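Local coordinates for capsid protein (Infectious hypodermal and hematopoietic necrosis virus, PDB 3N7X) that forms the icosahedral shell of a shrimp densovirus, sixty copies of a beta-barrel subunit assembling into the capsid with calcium ions bound between subunits, at residues 60-63 and 64-68; 85-89 and 90-94; 172-176 and 177-181; 189-192 and 193-196; 201-204 and 205-209. One frame throughout, in Å; residues are numbered along the deposited sequence.

Contact 1 of 5, residues 60-63 and 64-68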
loop_
_atom_site.group_PDB
_atom_site.type_symbol
_atom_site.label_atom_id
_atom_site.label_comp_id
_atom_site.label_asym_id
_atom_site.label_seq_id
_atom_site.Cartn_x
_atom_site.Cartn_y
_atom_site.Cartn_z
ATOM N N ALA A 60 65.709 -81.559 4.528
ATOM C CA ALA A 60 66.651 -80.525 4.121
ATOM C C ALA A 60 67.352 -80.786 2.786
ATOM O O ALA A 60 68.330 -80.107 2.455
ATOM C CB ALA A 60 67.679 -80.307 5.223
ATOM N N ALA A 61 66.856 -81.757 2.020
ATOM C CA ALA A 61 67.430 -82.089 0.707
ATOM C C ALA A 61 68.902 -82.485 0.788
ATOM O O ALA A 61 69.666 -82.319 -0.169
ATOM C CB ALA A 61 67.269 -80.904 -0.246
ATOM N N ASN A 62 69.288 -83.028 1.933
ATOM C CA ASN A 62 70.666 -83.427 2.164
ATOM C C ASN A 62 70.875 -84.938 2.131
ATOM O O ASN A 62 69.927 -85.722 2.116
ATOM C CB ASN A 62 71.109 -82.908 3.525
ATOM C CG ASN A 62 70.268 -83.476 4.647
ATOM O OD1 ASN A 62 69.042 -83.321 4.660
ATOM N ND2 ASN A 62 70.917 -84.152 5.590
ATOM N N ASP A 63 72.147 -85.316 2.132
ATOM C CA ASP A 63 72.598 -86.701 2.138
ATOM C C ASP A 63 73.810 -86.608 3.059
ATOM O O ASP A 63 74.938 -86.413 2.601
ATOM C CB ASP A 63 73.045 -87.122 0.739
ATOM C CG ASP A 63 73.283 -88.616 0.629
ATOM O OD1 ASP A 63 73.750 -89.220 1.621
ATOM O OD2 ASP A 63 73.011 -89.182 -0.455
ATOM N N GLY A 64 73.571 -86.720 4.359
ATOM C CA GLY A 64 74.656 -86.587 5.308
ATOM C C GLY A 64 74.667 -85.139 5.770
ATOM O O GLY A 64 73.615 -84.577 6.069
ATOM N N ASN A 65 75.837 -84.518 5.822
ATOM C CA ASN A 65 75.912 -83.131 6.254
ATOM C C ASN A 65 75.229 -82.204 5.266
ATOM O O ASN A 65 75.259 -82.441 4.058
ATOM C CB ASN A 65 77.367 -82.710 6.435
ATOM C CG ASN A 65 78.017 -83.390 7.620
ATOM O OD1 ASN A 65 77.356 -84.113 8.370
ATOM N ND2 ASN A 65 79.313 -83.158 7.803
ATOM N N PHE A 66 74.616 -81.144 5.785
ATOM C CA PHE A 66 73.924 -80.185 4.939
ATOM C C PHE A 66 74.840 -79.601 3.879
ATOM O O PHE A 66 76.024 -79.377 4.123
ATOM C CB PHE A 66 73.383 -79.006 5.758
ATOM C CG PHE A 66 72.378 -79.381 6.808
ATOM C CD1 PHE A 66 71.377 -80.316 6.545
ATOM C CD2 PHE A 66 72.390 -78.744 8.048
ATOM C CE1 PHE A 66 70.400 -80.608 7.499
ATOM C CE2 PHE A 66 71.417 -79.026 9.011
ATOM C CZ PHE A 66 70.421 -79.956 8.737
ATOM N N ASP A 67 74.280 -79.355 2.701
ATOM C CA ASP A 67 75.010 -78.712 1.611
ATOM C C ASP A 67 73.968 -77.923 0.820
ATOM O O ASP A 67 72.789 -77.927 1.174
ATOM C CB ASP A 67 75.728 -79.733 0.709
ATOM C CG ASP A 67 74.773 -80.639 -0.043
ATOM O OD1 ASP A 67 73.802 -80.138 -0.662
ATOM O OD2 ASP A 67 75.009 -81.865 -0.028
ATOM N N GLY A 68 74.392 -77.238 -0.233
ATOM C CA GLY A 68 73.445 -76.473 -1.022
ATOM C C GLY A 68 73.408 -76.959 -2.455
ATOM O O GLY A 68 73.281 -76.161 -3.382
HETATM O O HOH W 1 71.144 -79.530 2.938
HETATM O O HOH W 2 74.004 -83.370 1.880
#

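Contact 2 of 5, residues 85-89 and 90-94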
loop_
_atom_site.group_PDB
_atom_site.type_symbol
_atom_site.label_atom_id
_atom_site.label_comp_id
_atom_site.label_asym_id
_atom_site.label_seq_id
_atom_site.Cartn_x
_atom_site.Cartn_y
_atom_site.Cartn_z
ATOM N N GLY A 85 47.067 -89.727 -12.426
ATOM C CA GLY A 85 46.939 -89.918 -10.994
ATOM C C GLY A 85 47.658 -91.206 -10.635
ATOM O O GLY A 85 48.470 -91.701 -11.419
ATOM N N LEU A 86 47.363 -91.759 -9.463
ATOM C CA LEU A 86 47.999 -92.999 -9.041
ATOM C C LEU A 86 47.024 -94.165 -9.013
ATOM O O LEU A 86 45.892 -94.024 -8.556
ATOM C CB LEU A 86 48.618 -92.836 -7.653
ATOM C CG LEU A 86 49.756 -91.824 -7.559
ATOM C CD1 LEU A 86 50.316 -91.823 -6.147
ATOM C CD2 LEU A 86 50.840 -92.177 -8.568
ATOM N N LYS A 87 47.478 -95.312 -9.514
ATOM C CA LYS A 87 46.689 -96.539 -9.536
ATOM C C LYS A 87 46.696 -97.028 -8.081
ATOM O O LYS A 87 47.760 -97.134 -7.467
ATOM C CB LYS A 87 47.380 -97.547 -10.452
ATOM C CG LYS A 87 46.571 -98.757 -10.865
ATOM C CD LYS A 87 47.506 -99.756 -11.536
ATOM C CE LYS A 87 46.772 -100.946 -12.125
ATOM N NZ LYS A 87 46.062 -100.569 -13.374
ATOM N N SER A 88 45.523 -97.323 -7.529
ATOM C CA SER A 88 45.428 -97.743 -6.131
ATOM C C SER A 88 46.185 -99.013 -5.755
ATOM O O SER A 88 46.643 -99.157 -4.618
ATOM C CB SER A 88 43.959 -97.907 -5.726
ATOM O OG SER A 88 43.372 -99.032 -6.355
ATOM N N SER A 89 46.322 -99.931 -6.701
ATOM C CA SER A 89 46.998 -101.187 -6.418
ATOM C C SER A 89 48.516 -101.115 -6.296
ATOM O O SER A 89 49.088 -101.750 -5.416
ATOM C CB SER A 89 46.618 -102.236 -7.466
ATOM O OG SER A 89 46.959 -101.814 -8.775
ATOM N N ASP A 90 49.176 -100.342 -7.153
ATOM C CA ASP A 90 50.634 -100.267 -7.095
ATOM C C ASP A 90 51.228 -98.864 -7.084
ATOM O O ASP A 90 52.436 -98.704 -7.247
ATOM C CB ASP A 90 51.241 -101.036 -8.268
ATOM C CG ASP A 90 50.743 -100.536 -9.613
ATOM O OD1 ASP A 90 50.236 -99.391 -9.677
ATOM O OD2 ASP A 90 50.869 -101.283 -10.609
ATOM N N SER A 91 50.386 -97.853 -6.907
ATOM C CA SER A 91 50.854 -96.469 -6.881
ATOM C C SER A 91 51.597 -96.063 -8.156
ATOM O O SER A 91 52.465 -95.191 -8.125
ATOM C CB SER A 91 51.765 -96.239 -5.672
ATOM O OG SER A 91 51.064 -96.461 -4.460
ATOM N N SER A 92 51.261 -96.696 -9.275
ATOM C CA SER A 92 51.902 -96.368 -10.544
ATOM C C SER A 92 51.092 -95.266 -11.228
ATOM O O SER A 92 49.934 -95.024 -10.874
ATOM C CB SER A 92 51.955 -97.598 -11.453
ATOM O OG SER A 92 50.660 -97.951 -11.918
ATOM N N ALA A 93 51.695 -94.599 -12.204
ATOM C CA ALA A 93 50.996 -93.538 -12.914
ATOM C C ALA A 93 49.921 -94.141 -13.813
ATOM O O ALA A 93 50.155 -95.140 -14.491
ATOM C CB ALA A 93 51.981 -92.721 -13.746
ATOM N N THR A 94 48.736 -93.541 -13.806
ATOM C CA THR A 94 47.635 -94.015 -14.638
ATOM C C THR A 94 46.801 -92.790 -15.008
ATOM O O THR A 94 46.703 -91.839 -14.234
ATOM C CB THR A 94 46.768 -95.061 -13.882
ATOM O OG1 THR A 94 45.836 -95.658 -14.790
ATOM C CG2 THR A 94 45.999 -94.408 -12.740
#

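Contact 3 of 5, residues 172-176 and 177-181. With CA (calcium ion), chain B.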
loop_
_atom_site.group_PDB
_atom_site.type_symbol
_atom_site.label_atom_id
_atom_site.label_comp_id
_atom_site.label_asym_id
_atom_site.label_seq_id
_atom_site.Cartn_x
_atom_site.Cartn_y
_atom_site.Cartn_z
ATOM N N ALA A 172 55.487 -91.550 -12.239
ATOM C CA ALA A 172 54.874 -91.952 -10.978
ATOM C C ALA A 172 55.554 -91.258 -9.794
ATOM O O ALA A 172 54.882 -90.772 -8.883
ATOM C CB ALA A 172 54.950 -93.467 -10.811
ATOM N N LYS A 173 56.883 -91.211 -9.806
ATOM C CA LYS A 173 57.629 -90.566 -8.728
ATOM C C LYS A 173 57.221 -89.099 -8.587
ATOM O O LYS A 173 56.928 -88.629 -7.485
ATOM C CB LYS A 173 59.133 -90.659 -8.996
ATOM C CG LYS A 173 59.703 -92.065 -8.876
ATOM C CD LYS A 173 59.980 -92.443 -7.426
ATOM C CE LYS A 173 61.147 -91.626 -6.861
ATOM N NZ LYS A 173 61.479 -91.961 -5.438
ATOM N N TRP A 174 57.205 -88.379 -9.706
ATOM C CA TRP A 174 56.825 -86.973 -9.688
ATOM C C TRP A 174 55.416 -86.777 -9.134
ATOM O O TRP A 174 55.151 -85.810 -8.422
ATOM C CB TRP A 174 56.902 -86.374 -11.089
ATOM C CG TRP A 174 58.292 -86.067 -11.551
ATOM C CD1 TRP A 174 59.009 -86.739 -12.498
ATOM C CD2 TRP A 174 59.110 -84.967 -11.137
ATOM N NE1 TRP A 174 60.215 -86.121 -12.708
ATOM C CE2 TRP A 174 60.305 -85.030 -11.885
ATOM C CE3 TRP A 174 58.946 -83.929 -10.211
ATOM C CZ2 TRP A 174 61.333 -84.094 -11.739
ATOM C CZ3 TRP A 174 59.970 -82.994 -10.063
ATOM C CH2 TRP A 174 61.147 -83.086 -10.826
ATOM N N ILE A 175 54.509 -87.685 -9.469
ATOM C CA ILE A 175 53.149 -87.580 -8.970
ATOM C C ILE A 175 53.167 -87.844 -7.470
ATOM O O ILE A 175 52.447 -87.209 -6.700
ATOM C CB ILE A 175 52.226 -88.600 -9.657
ATOM C CG1 ILE A 175 52.058 -88.228 -11.129
ATOM C CG2 ILE A 175 50.878 -88.642 -8.956
ATOM C CD1 ILE A 175 51.129 -89.149 -11.890
ATOM N N GLN A 176 54.004 -88.784 -7.055
ATOM C CA GLN A 176 54.115 -89.127 -5.647
ATOM C C GLN A 176 54.675 -87.969 -4.828
ATOM O O GLN A 176 54.241 -87.726 -3.698
ATOM C CB GLN A 176 55.019 -90.352 -5.476
ATOM C CG GLN A 176 54.303 -91.691 -5.611
ATOM C CD GLN A 176 55.224 -92.817 -6.086
ATOM O OE1 GLN A 176 56.394 -92.890 -5.700
ATOM N NE2 GLN A 176 54.690 -93.704 -6.922
ATOM N N ASN A 177 55.621 -87.237 -5.407
ATOM C CA ASN A 177 56.254 -86.156 -4.669
ATOM C C ASN A 177 57.183 -85.327 -5.550
ATOM O O ASN A 177 57.630 -85.779 -6.607
ATOM C CB ASN A 177 57.092 -86.773 -3.532
ATOM C CG ASN A 177 57.346 -85.812 -2.381
ATOM O OD1 ASN A 177 56.529 -85.696 -1.462
ATOM N ND2 ASN A 177 58.476 -85.118 -2.427
ATOM N N PRO A 178 57.455 -84.082 -5.139
ATOM C CA PRO A 178 58.363 -83.246 -5.926
ATOM C C PRO A 178 59.714 -83.956 -5.815
ATOM O O PRO A 178 60.048 -84.482 -4.753
ATOM C CB PRO A 178 58.342 -81.922 -5.171
ATOM C CG PRO A 178 56.920 -81.861 -4.684
ATOM C CD PRO A 178 56.678 -83.266 -4.185
ATOM N N GLN A 179 60.481 -83.983 -6.898
ATOM C CA GLN A 179 61.769 -84.671 -6.889
ATOM C C GLN A 179 62.967 -83.736 -6.757
ATOM O O GLN A 179 62.887 -82.549 -7.083
ATOM C CB GLN A 179 61.898 -85.513 -8.159
ATOM C CG GLN A 179 60.810 -86.565 -8.291
ATOM C CD GLN A 179 60.802 -87.528 -7.114
ATOM O OE1 GLN A 179 61.818 -88.150 -6.805
ATOM N NE2 GLN A 179 59.655 -87.657 -6.455
ATOM N N LEU A 180 64.083 -84.278 -6.276
ATOM C CA LEU A 180 65.290 -83.481 -6.103
ATOM C C LEU A 180 65.974 -83.130 -7.417
ATOM O O LEU A 180 66.092 -83.958 -8.321
ATOM C CB LEU A 180 66.286 -84.203 -5.196
ATOM C CG LEU A 180 65.964 -84.241 -3.699
ATOM C CD1 LEU A 180 67.071 -84.995 -2.977
ATOM C CD2 LEU A 180 65.837 -82.820 -3.149
ATOM N N VAL A 181 66.421 -81.886 -7.506
ATOM C CA VAL A 181 67.112 -81.380 -8.682
ATOM C C VAL A 181 68.432 -80.786 -8.209
ATOM O O VAL A 181 68.476 -80.068 -7.208
ATOM C CB VAL A 181 66.278 -80.286 -9.388
ATOM C CG1 VAL A 181 67.107 -79.607 -10.461
ATOM C CG2 VAL A 181 65.036 -80.901 -10.011
HETATM CA CA CA B . 52.858 -88.512 -1.973
HETATM O O HOH W 3 51.407 -87.919 -3.808
HETATM O O HOH W 4 55.063 -88.084 -1.184
HETATM O O HOH W 5 53.089 -89.241 0.316
#

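Contact 4 of 5, residues 189-192 and 193-196. With CA (calcium ion), chain C.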
loop_
_atom_site.group_PDB
_atom_site.type_symbol
_atom_site.label_atom_id
_atom_site.label_comp_id
_atom_site.label_asym_id
_atom_site.label_seq_id
_atom_site.Cartn_x
_atom_site.Cartn_y
_atom_site.Cartn_z
ATOM N N ASN A 189 78.737 -75.511 0.681
ATOM C CA ASN A 189 78.140 -74.543 1.600
ATOM C C ASN A 189 76.613 -74.610 1.534
ATOM O O ASN A 189 76.007 -74.218 0.531
ATOM C CB ASN A 189 78.619 -73.133 1.247
ATOM C CG ASN A 189 77.820 -72.053 1.945
ATOM O OD1 ASN A 189 77.344 -72.241 3.066
ATOM N ND2 ASN A 189 77.679 -70.908 1.293
ATOM N N TYR A 190 75.994 -75.092 2.609
ATOM C CA TYR A 190 74.544 -75.242 2.638
ATOM C C TYR A 190 73.765 -73.932 2.571
ATOM O O TYR A 190 72.555 -73.948 2.347
ATOM C CB TYR A 190 74.116 -76.051 3.870
ATOM C CG TYR A 190 74.028 -75.264 5.155
ATOM C CD1 TYR A 190 75.099 -74.493 5.604
ATOM C CD2 TYR A 190 72.868 -75.301 5.935
ATOM C CE1 TYR A 190 75.020 -73.777 6.797
ATOM C CE2 TYR A 190 72.775 -74.591 7.133
ATOM C CZ TYR A 190 73.853 -73.829 7.558
ATOM O OH TYR A 190 73.766 -73.120 8.736
ATOM N N GLU A 191 74.449 -72.805 2.754
ATOM C CA GLU A 191 73.784 -71.502 2.692
ATOM C C GLU A 191 73.686 -70.958 1.268
ATOM O O GLU A 191 73.081 -69.912 1.038
ATOM C CB GLU A 191 74.513 -70.469 3.569
ATOM C CG GLU A 191 74.074 -70.467 5.029
ATOM C CD GLU A 191 74.712 -69.357 5.865
ATOM O OE1 GLU A 191 74.879 -68.230 5.351
ATOM O OE2 GLU A 191 75.025 -69.608 7.050
ATOM N N ASP A 192 74.261 -71.671 0.307
ATOM C CA ASP A 192 74.252 -71.190 -1.068
ATOM C C ASP A 192 72.879 -70.778 -1.598
ATOM O O ASP A 192 72.728 -69.704 -2.183
ATOM C CB ASP A 192 74.872 -72.227 -2.001
ATOM C CG ASP A 192 75.399 -71.604 -3.284
ATOM O OD1 ASP A 192 76.268 -70.706 -3.194
ATOM O OD2 ASP A 192 74.948 -72.004 -4.380
ATOM N N PRO A 193 71.856 -71.618 -1.397
ATOM C CA PRO A 193 70.518 -71.275 -1.888
ATOM C C PRO A 193 69.977 -69.928 -1.402
ATOM O O PRO A 193 69.441 -69.155 -2.198
ATOM C CB PRO A 193 69.669 -72.451 -1.417
ATOM C CG PRO A 193 70.641 -73.591 -1.454
ATOM C CD PRO A 193 71.868 -72.974 -0.820
ATOM N N ILE A 194 70.117 -69.636 -0.109
ATOM C CA ILE A 194 69.610 -68.368 0.418
ATOM C C ILE A 194 70.479 -67.180 0.015
ATOM O O ILE A 194 70.047 -66.032 0.099
ATOM C CB ILE A 194 69.468 -68.382 1.960
ATOM C CG1 ILE A 194 70.843 -68.437 2.625
ATOM C CG2 ILE A 194 68.594 -69.553 2.387
ATOM C CD1 ILE A 194 70.785 -68.413 4.141
ATOM N N GLN A 195 71.701 -67.449 -0.421
ATOM C CA GLN A 195 72.571 -66.372 -0.857
ATOM C C GLN A 195 72.331 -66.081 -2.335
ATOM O O GLN A 195 72.537 -64.960 -2.792
ATOM C CB GLN A 195 74.051 -66.746 -0.662
ATOM C CG GLN A 195 75.024 -65.839 -1.438
ATOM C CD GLN A 195 76.500 -66.191 -1.239
ATOM O OE1 GLN A 195 77.063 -65.987 -0.161
ATOM N NE2 GLN A 195 77.131 -66.717 -2.286
ATOM N N GLN A 196 71.860 -67.087 -3.068
ATOM C CA GLN A 196 71.681 -66.965 -4.512
ATOM C C GLN A 196 70.300 -66.741 -5.132
ATOM O O GLN A 196 70.144 -65.875 -5.994
ATOM C CB GLN A 196 72.328 -68.181 -5.179
ATOM C CG GLN A 196 73.808 -68.328 -4.860
ATOM C CD GLN A 196 74.647 -67.224 -5.480
ATOM O OE1 GLN A 196 75.462 -66.588 -4.806
ATOM N NE2 GLN A 196 74.458 -66.997 -6.775
HETATM CA CA CA C . 76.218 -68.884 8.849
HETATM O O HOH W 6 76.548 -68.309 1.519
HETATM O O HOH W 7 75.207 -70.959 9.551
HETATM O O HOH W 8 76.359 -67.114 7.215
HETATM O O HOH W 9 77.597 -68.818 -4.786
HETATM O O HOH W 10 76.619 -69.260 11.166
#

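Contact 5 of 5, residues 201-204 and 205-209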
loop_
_atom_site.group_PDB
_atom_site.type_symbol
_atom_site.label_atom_id
_atom_site.label_comp_id
_atom_site.label_asym_id
_atom_site.label_seq_id
_atom_site.Cartn_x
_atom_site.Cartn_y
_atom_site.Cartn_z
ATOM N N GLU A 201 60.553 -67.500 0.211
ATOM C CA GLU A 201 59.501 -67.334 1.195
ATOM C C GLU A 201 59.461 -68.580 2.056
ATOM O O GLU A 201 59.985 -69.630 1.670
ATOM C CB GLU A 201 58.140 -67.076 0.538
ATOM C CG GLU A 201 57.436 -68.265 -0.073
ATOM C CD GLU A 201 56.061 -67.878 -0.621
ATOM O OE1 GLU A 201 55.237 -67.345 0.159
ATOM O OE2 GLU A 201 55.800 -68.098 -1.827
ATOM N N GLN A 202 58.864 -68.457 3.234
ATOM C CA GLN A 202 58.783 -69.571 4.160
ATOM C C GLN A 202 57.367 -70.095 4.278
ATOM O O GLN A 202 56.404 -69.366 4.047
ATOM C CB GLN A 202 59.254 -69.134 5.547
ATOM C CG GLN A 202 60.628 -68.509 5.580
ATOM C CD GLN A 202 61.002 -68.021 6.967
ATOM O OE1 GLN A 202 60.248 -68.209 7.928
ATOM N NE2 GLN A 202 62.174 -67.394 7.083
ATOM N N MET A 203 57.245 -71.368 4.632
ATOM C CA MET A 203 55.940 -71.964 4.838
ATOM C C MET A 203 55.971 -72.685 6.170
ATOM O O MET A 203 56.883 -73.468 6.438
ATOM C CB MET A 203 55.590 -72.963 3.744
ATOM C CG MET A 203 54.236 -73.619 3.982
ATOM S SD MET A 203 53.807 -74.871 2.761
ATOM C CE MET A 203 52.121 -75.345 3.289
ATOM N N ARG A 204 54.986 -72.408 7.014
ATOM C CA ARG A 204 54.905 -73.057 8.310
ATOM C C ARG A 204 53.471 -73.441 8.618
ATOM O O ARG A 204 52.565 -73.187 7.824
ATOM C CB ARG A 204 55.467 -72.151 9.407
ATOM C CG ARG A 204 55.252 -70.679 9.165
ATOM C CD ARG A 204 55.631 -69.845 10.389
ATOM N NE ARG A 204 57.063 -69.837 10.708
ATOM C CZ ARG A 204 58.011 -69.364 9.904
ATOM N NH1 ARG A 204 57.680 -68.871 8.718
ATOM N NH2 ARG A 204 59.282 -69.346 10.300
ATOM N N THR A 205 53.272 -74.082 9.761
ATOM C CA THR A 205 51.943 -74.505 10.165
ATOM C C THR A 205 50.945 -73.361 10.003
ATOM O O THR A 205 51.235 -72.212 10.356
ATOM C CB THR A 205 51.945 -74.972 11.629
ATOM O OG1 THR A 205 52.529 -73.953 12.455
ATOM C CG2 THR A 205 52.753 -76.253 11.775
ATOM N N GLY A 206 49.776 -73.676 9.454
ATOM C CA GLY A 206 48.753 -72.662 9.267
ATOM C C GLY A 206 48.813 -71.911 7.947
ATOM O O GLY A 206 47.826 -71.306 7.535
ATOM N N ASP A 207 49.960 -71.937 7.277
ATOM C CA ASP A 207 50.090 -71.233 6.008
ATOM C C ASP A 207 49.422 -71.966 4.862
ATOM O O ASP A 207 49.189 -73.171 4.925
ATOM C CB ASP A 207 51.561 -71.041 5.619
ATOM C CG ASP A 207 52.277 -70.024 6.481
ATOM O OD1 ASP A 207 51.602 -69.286 7.235
ATOM O OD2 ASP A 207 53.525 -69.960 6.390
ATOM N N ARG A 208 49.116 -71.206 3.817
ATOM C CA ARG A 208 48.546 -71.739 2.586
ATOM C C ARG A 208 49.436 -71.112 1.521
ATOM O O ARG A 208 49.622 -69.898 1.508
ATOM C CB ARG A 208 47.101 -71.289 2.376
ATOM C CG ARG A 208 46.093 -71.940 3.298
ATOM C CD ARG A 208 44.676 -71.536 2.925
ATOM N NE ARG A 208 44.247 -72.131 1.662
ATOM C CZ ARG A 208 43.777 -73.371 1.536
ATOM N NH1 ARG A 208 43.672 -74.167 2.599
ATOM N NH2 ARG A 208 43.398 -73.814 0.345
ATOM N N LYS A 209 50.015 -71.936 0.656
ATOM C CA LYS A 209 50.887 -71.431 -0.396
ATOM C C LYS A 209 50.307 -71.819 -1.737
ATOM O O LYS A 209 50.271 -72.998 -2.100
ATOM C CB LYS A 209 52.295 -72.003 -0.241
ATOM C CG LYS A 209 52.977 -71.602 1.060
ATOM C CD LYS A 209 53.135 -70.089 1.161
ATOM C CE LYS A 209 53.907 -69.703 2.416
ATOM N NZ LYS A 209 54.124 -68.231 2.531
HETATM O O HOH W 11 50.716 -74.953 6.523
HETATM O O HOH W 12 55.253 -67.977 7.002
#

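Contact 1 of 5, residues 60-63 and 64-68
The backbone of 60-63 and 64-68 makes a wide loop that brings the CA atoms of N62 and F66 to 5.4 Å, and no direct backbone hydrogen bond joins the two limbs. N62 reaches across it. A chi1 of 61° points the N62 amide back toward G64, and ND2 donates to G64 O at 2.8 Å. That bond is fairly straight, 159° at the hydrogen, and the acceptor lies in the amide plane. The same side chain meets the edge of the F66 ring, with N62 CG 3.8 Å from F66 CD1. Amide and ring planes are steeply inclined. A60 CB comes to 3.6 Å from F66 CE1. P270 also packs on A60 and F66. This is the connection between strands 45-59 and 70-74 of the capsid barrel. Within it G64 has a positive phi (95°), where a side chain would press on the preceding carbonyl O. Two waters bridge the limbs. One accepts from D63 N and donates to both N65 O and D67 OD2, the last at 2.6 Å. The other links A60 O to D67 N. D67 OD1 turns to the backbone N of K69.

Contact 2 of 5, residues 85-89 and 90-94
K87 lies across the D90 carboxylate with its carbon chain. K87 CD is 3.3 Å from D90 OD1, yet the ammonium leads away and makes no salt bridge, K87 NZ being 5.6 Å from D90 OD2. K87 CB is also 3.6 Å from S92 OG. D90 OD1 takes two bonds from S92, both on the same face of the carboxylate plane. The bond from S92 N is 2.9 Å long, comes from above that plane and makes an Asx turn. S92 OG reaches D90 OD1 at 2.7 Å, on the syn side but tilted 30° out of the plane. With chi1 at 57° the D90 carboxylate turns toward S92, where OD1 can meet both donors. The backbone closes the hairpin of strands 84-86 and 93-95. G85 and T94 form an antiparallel hydrogen-bonded pair, with G85 N to T94 O at 2.8 Å. Next comes the non-hydrogen-bonded pair L86 and A93. K87 N then donates to S92 O, and S91 N to K87 O. L86 CD2 lies 3.5 Å from S91 O and packs on I175 and Q176 of helix 171-176. The D90 carboxylate is thus held by two bonds from S92 and covered by the aliphatic part of K87, so the lysine charge probably does less to place it.

Contact 3 of 5, residues 172-176 and 177-181
One face of the W174 indole is covered by Q179. Q179 CB stands 3.6 Å from the centroid of the six-membered ring, only 10° off its normal, a CH-pi contact. Q179 CG lies over the same face, 3.7 Å from W174 CD2. The Q179 amide stands nearly upright on the indole, its plane 83° from that of the ring. W174 also meets the W78 ring edge to face, and its NE1 donates to L320 O. The Q179 chain bends at chi2 (-59°), which turns the amide back toward the end of the helix. There NE2 donates to N177 O at 2.8 Å, from well above the carbonyl plane. Q179 OE1 approaches K173 CE at 3.5 Å, the two side chains crossing at about a right angle. N177 N donates to K173 O at 2.8 Å, continuing the helical bonding to the first residue beyond the helix. N177 ND2 bonds P178 O, on a lone pair in the carbonyl plane. The helix end also makes a metal site. Q176 O binds calcium at 2.4 Å, together with three waters, Y55 O of the same chain, and E191 OE2 of a neighbouring subunit. One of these waters donates to I175 O, another to N177 OD1. The chain from 172 to 181 thus leads from helix 171-176 into strand 179-182, which pairs with strands 70-74 and 161-164. I175 packs on strand 84-86, while N177 and P178 rest on strand 45-59.

Contact 4 of 5, residues 189-192 and 193-196
E191 O and D192 O accept from Q195 N and Q196 N of helix 192-196. Q195 N donates to E191 O at 3.2 Å and more weakly to D192 O. Q196 N donates to D192 O at 2.9 Å. I194 CG1 also crowds E191 O, at 3.1 Å. N189 starts the type I turn that leads into this helix, and D192 N closes it by donating to N189 O at 3.1 Å. N189 OD1 accepts from E191 N at 3.0 Å in a capping bond, the donor well above the carbonyl plane. Its other amide atom, ND2, gives to a water that in turn donates to Q195 OE1. Q195 OE1 also accepts from L86 N of a neighbouring subunit. Q195 NE2 donates to Q196 OE1 at 3.0 Å, on a lone pair and in the plane of both amides. Q196 OE1 further accepts from C302 N of another subunit. A water donates to D192 OD1 at 2.8 Å and weakly to Q196 OE1. The extended E191 chain (chi2 -175°) carries OE2 to calcium at 2.3 Å. Three waters, with Y55 O and Q176 O of a neighbouring subunit, complete the metal shell. E191 OE1 accepts from one of these waters, and Y190 OH bonds a second. The ion therefore joins two subunits, and its charge would probably favour an ionised E191 in this buried setting.

Contact 5 of 5, residues 201-204 and 205-209
A type II beta turn from R204 to D207 links strand 199-203 to strand 208-214, and side chains on both limbs meet across it. D207 N donates to R204 O at 2.9 Å and closes the turn. In return, R204 N donates to D207 OD2 at 2.9 Å, reaching it from above the carboxylate plane. A chi1 of -71° swings the D207 carboxylate back to R204 N. The two side chains point the same way, with R204 CG 3.3 Å from D207 OD2. The guanidinium continues past D207 to Q202. NH1 and NH2 both hold Q202 OE1, each at 2.8 Å, and that oxygen lies in the guanidinium plane. Q202 NE2 is bonded to S122 OG of a neighbouring subunit. One water lies between R204 NH1 and D207 OD2. Another donates to R204 O and D207 O. Further along, K209 and E201 run past each other in opposite directions. K209 NZ makes a salt bridge to E201 OE1 at 2.8 Å, and a weak bond to Q202 O. The other carboxylate oxygen, E201 OE2, bonds Y211 OH. M203 lies against the K209 chain, M203 CG to K209 CG at 3.8 Å, and packs on M123 and I151. The link thus passes from the antiparallel sheet holding strands 149-153 and 199-203 to the one holding 111-131 and 208-214, its tight corner a type II turn with glycine in the third position.

How the contacts relate
From the N terminus, contact 1 rounds the connection between strands 45-59 and 70-74. Contact 2 closes the hairpin 84-86/93-95. Contact 3 takes helix 171-176 into strand 179-182, contact 4 opens helix 192-196, and contact 5 turns strand 199-203 toward 208-214. All five are local and in series; none nests or crosses another. They still meet in space. A61 of contact 1 packs on L180 of contact 3, and F66 and D67 pack on Y190 of contact 4. A93 of contact 2 lies against A172 of contact 3. Contacts 3 and 4 do not touch within a chain, yet each supplies ligands to calcium sites shared between subunits.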